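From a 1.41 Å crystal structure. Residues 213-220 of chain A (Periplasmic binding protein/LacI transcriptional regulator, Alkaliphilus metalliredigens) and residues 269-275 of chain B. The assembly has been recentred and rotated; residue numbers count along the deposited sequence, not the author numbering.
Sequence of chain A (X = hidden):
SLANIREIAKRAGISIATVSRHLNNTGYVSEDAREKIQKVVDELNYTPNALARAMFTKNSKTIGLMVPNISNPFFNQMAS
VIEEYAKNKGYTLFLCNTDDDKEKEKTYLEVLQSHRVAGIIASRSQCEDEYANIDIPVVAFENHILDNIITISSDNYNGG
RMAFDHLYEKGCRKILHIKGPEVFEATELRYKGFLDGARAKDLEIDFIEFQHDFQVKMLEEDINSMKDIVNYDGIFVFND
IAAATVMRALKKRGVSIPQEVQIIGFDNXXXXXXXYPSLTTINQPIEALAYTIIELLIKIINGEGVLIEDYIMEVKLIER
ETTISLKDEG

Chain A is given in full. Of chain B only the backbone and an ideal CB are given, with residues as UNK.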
# COMPACT_ATOMS: atom_id res chain seq x y z
N ASP A 213 -4.03 -13.44 -0.72
CA ASP A 213 -2.92 -12.49 -0.89
C ASP A 213 -2.70 -11.83 0.47
O ASP A 213 -3.44 -12.06 1.44
CB ASP A 213 -3.32 -11.45 -1.95
CG ASP A 213 -2.16 -10.66 -2.52
OD1 ASP A 213 -1.00 -10.89 -2.11
OD2 ASP A 213 -2.43 -9.82 -3.41
N PHE A 214 -1.69 -10.98 0.55
CA PHE A 214 -1.40 -10.30 1.83
C PHE A 214 -2.63 -9.64 2.45
O PHE A 214 -3.41 -8.93 1.79
CB PHE A 214 -0.35 -9.19 1.60
CG PHE A 214 -0.01 -8.43 2.86
CD1 PHE A 214 0.74 -9.05 3.85
CD2 PHE A 214 -0.44 -7.13 3.06
CE1 PHE A 214 1.05 -8.37 5.06
CE2 PHE A 214 -0.11 -6.44 4.26
CZ PHE A 214 0.62 -7.06 5.24
N GLN A 215 -2.80 -9.87 3.76
CA GLN A 215 -3.76 -9.16 4.57
C GLN A 215 -2.99 -8.82 5.84
O GLN A 215 -2.09 -9.56 6.23
CB GLN A 215 -4.89 -10.10 5.02
CG GLN A 215 -5.76 -10.69 3.91
CD GLN A 215 -6.83 -11.66 4.47
OE1 GLN A 215 -8.02 -11.39 4.39
NE2 GLN A 215 -6.38 -12.76 5.06
N VAL A 216 -3.38 -7.73 6.49
CA VAL A 216 -2.67 -7.32 7.69
C VAL A 216 -2.72 -8.42 8.75
O VAL A 216 -1.75 -8.62 9.50
CB VAL A 216 -3.23 -6.00 8.22
CG1 VAL A 216 -2.61 -5.66 9.56
CG2 VAL A 216 -2.92 -4.91 7.19
N LYS A 217 -3.81 -9.18 8.77
CA LYS A 217 -3.90 -10.31 9.72
C LYS A 217 -2.81 -11.36 9.55
O LYS A 217 -2.48 -12.08 10.51
CB LYS A 217 -5.29 -10.97 9.68
CG LYS A 217 -5.65 -11.58 8.37
CD LYS A 217 -7.06 -12.18 8.49
CE LYS A 217 -7.29 -12.67 9.92
NZ LYS A 217 -6.66 -13.98 10.21
N MET A 218 -2.23 -11.45 8.35
CA MET A 218 -1.16 -12.41 8.11
C MET A 218 -0.01 -12.19 9.07
O MET A 218 0.75 -13.11 9.37
CB MET A 218 -0.71 -12.28 6.63
CG MET A 218 0.05 -13.45 6.01
SD MET A 218 0.13 -13.27 4.17
CE MET A 218 -1.42 -14.05 3.66
N LEU A 219 0.15 -10.96 9.58
CA LEU A 219 1.28 -10.70 10.47
C LEU A 219 1.10 -11.35 11.85
O LEU A 219 2.07 -11.42 12.63
CB LEU A 219 1.51 -9.18 10.60
CG LEU A 219 1.83 -8.49 9.27
CD1 LEU A 219 1.83 -6.98 9.41
CD2 LEU A 219 3.20 -8.92 8.75
N GLU A 220 -0.13 -11.81 12.13
CA GLU A 220 -0.48 -12.48 13.38
C GLU A 220 -0.74 -13.98 13.17
O GLU A 220 -1.26 -14.64 14.09
CB GLU A 220 -1.75 -11.86 14.00
CG GLU A 220 -1.82 -10.33 13.95
CD GLU A 220 -3.25 -9.79 14.02
OE1 GLU A 220 -4.12 -10.48 14.61
OE2 GLU A 220 -3.51 -8.68 13.50
N UNK B 269 1.01 1.66 11.39
CA UNK B 269 0.55 1.00 10.16
C UNK B 269 1.31 -0.31 9.98
O UNK B 269 2.28 -0.61 10.70
CB UNK B 269 0.74 1.91 8.94
N UNK B 270 0.87 -1.15 9.05
CA UNK B 270 1.42 -2.50 9.05
C UNK B 270 2.91 -2.60 8.77
O UNK B 270 3.55 -3.59 9.11
CB UNK B 270 0.67 -3.34 8.01
N UNK B 271 3.48 -1.57 8.14
CA UNK B 271 4.89 -1.65 7.78
C UNK B 271 5.79 -1.77 9.01
O UNK B 271 6.86 -2.39 8.96
CB UNK B 271 5.29 -0.42 6.96
N UNK B 272 5.36 -1.19 10.13
CA UNK B 272 6.17 -1.27 11.36
C UNK B 272 6.31 -2.65 11.96
O UNK B 272 7.31 -2.96 12.64
CB UNK B 272 5.57 -0.35 12.42
N UNK B 273 5.35 -3.52 11.65
CA UNK B 273 5.39 -4.90 12.10
C UNK B 273 6.12 -5.80 11.07
O UNK B 273 6.68 -6.84 11.44
CB UNK B 273 3.97 -5.41 12.34
N UNK B 274 6.18 -5.38 9.81
CA UNK B 274 7.15 -5.99 8.81
C UNK B 274 8.60 -5.54 8.96
O UNK B 274 9.54 -6.26 8.57
CB UNK B 274 6.71 -5.65 7.39
N UNK B 275 8.82 -4.35 9.47
CA UNK B 275 10.19 -3.92 9.73
C UNK B 275 10.82 -4.86 10.73
O UNK B 275 10.12 -5.41 11.56
CB UNK B 275 10.23 -2.48 10.24

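Chain A offers chain B an almost wholly apolar surface here, made of the ring of Phe214(A), the CG2 methyl of Val216(A) and both methyls of Leu219(A). The last two residues lie one 3-10 turn apart, joined by the backbone hydrogen bond from Leu219(A) N to Val216(A) O (3.0 Å).

At position 269, CA-to-CB runs sideways and the ideal CB has nothing of chain A within 5.5 Å, so this contact scarcely restricts the choice. Its carbonyl accepts a hydrogen bond from the amide of position 272. The deposited residue is Ser269(B), in the p rotamer, and it makes no contact with this stretch of chain A.

Position 270 is the most tightly defined. Its CB points toward chain A, and the ideal CB lies 4.0 Å from Val216(A) CG2, 4.1 Å from Leu219(A) CD1 and 4.6 Å from Phe214(A) CZ. With no charge or polar side-chain group among these neighbours, an apolar residue is favoured; leucine, isoleucine, methionine or phenylalanine would be reasonable, and an aromatic ring could pair with Phe214(A). The residue is Phe270(B), whose p rotamer brings its ring to that of Phe214(A). The edge of Phe214(A) is directed toward the face of Phe270(B), with ring centroids 4.9 Å apart, planes at 54° and Phe214(A) CE2 3.7 Å from Phe270(B) CE1. Val216(A) CG2 packs 3.7 Å from Phe270(B) CD2, while Leu219(A) CD1 lies 3.9 Å from Phe270(B) CB and 3.8 Å from the backbone Phe270(B) O.

Positions 271 and 272 have helical backbone angles and direct CA-to-CB away from chain A, leaving side-chain size and polarity open as far as this contact is concerned. They are Ile271(B) and Gly272(B); the negative phi of the glycine would also suit other residues.

Position 273 turns back toward chain A, its ideal CB 4.0 Å from Leu219(A) CD1. Any residue with an aliphatic first carbon could cover that methyl, including a long polar one whose end reaches past it. Glu273(B) does so through CB, 4.1 Å from Leu219(A) CD1. It forms no hydrogen bond or salt bridge with residues 213-220 of chain A; Glu273(B) OE2 is hydrogen-bonded elsewhere in the structure.

At position 274, CA-to-CB points sideways and the ideal CB is 5.0 Å from Leu219(A) CD2, a gap suited to leucine, methionine or another extended apolar chain. Leu274(B), with chi1 m and chi2 t, brings CD2 to 3.7 Å from Leu219(A) CD2.

Position 275 is out of reach and leaves helical phi/psi, so many residues would serve; it is Leu275(B).

Chain B, residues 269-275: SFIGELL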
# COMPACT_ATOMS: atom_id res chain seq x y z
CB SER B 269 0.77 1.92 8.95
OG SER B 269 2.16 2.11 8.71
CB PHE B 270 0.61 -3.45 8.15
CG PHE B 270 0.77 -3.20 6.67
CD1 PHE B 270 1.90 -3.64 5.99
CD2 PHE B 270 -0.25 -2.60 5.94
CE1 PHE B 270 2.05 -3.46 4.61
CE2 PHE B 270 -0.11 -2.41 4.55
CZ PHE B 270 1.04 -2.83 3.90
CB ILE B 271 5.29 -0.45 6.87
CG1 ILE B 271 6.66 -0.67 6.24
CG2 ILE B 271 5.23 0.87 7.63
CD1 ILE B 271 6.61 -1.83 5.22
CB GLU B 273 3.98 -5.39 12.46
CG GLU B 273 3.93 -6.79 13.04
CD GLU B 273 4.62 -6.91 14.39
OE1 GLU B 273 4.66 -5.92 15.15
OE2 GLU B 273 5.12 -8.02 14.71
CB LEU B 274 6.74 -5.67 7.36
CG LEU B 274 5.68 -6.44 6.59
CD1 LEU B 274 5.54 -5.89 5.19
CD2 LEU B 274 5.98 -7.93 6.54
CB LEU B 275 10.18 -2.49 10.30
CG LEU B 275 10.07 -1.46 9.18
CD1 LEU B 275 9.68 -0.09 9.75
CD2 LEU B 275 11.38 -1.36 8.43
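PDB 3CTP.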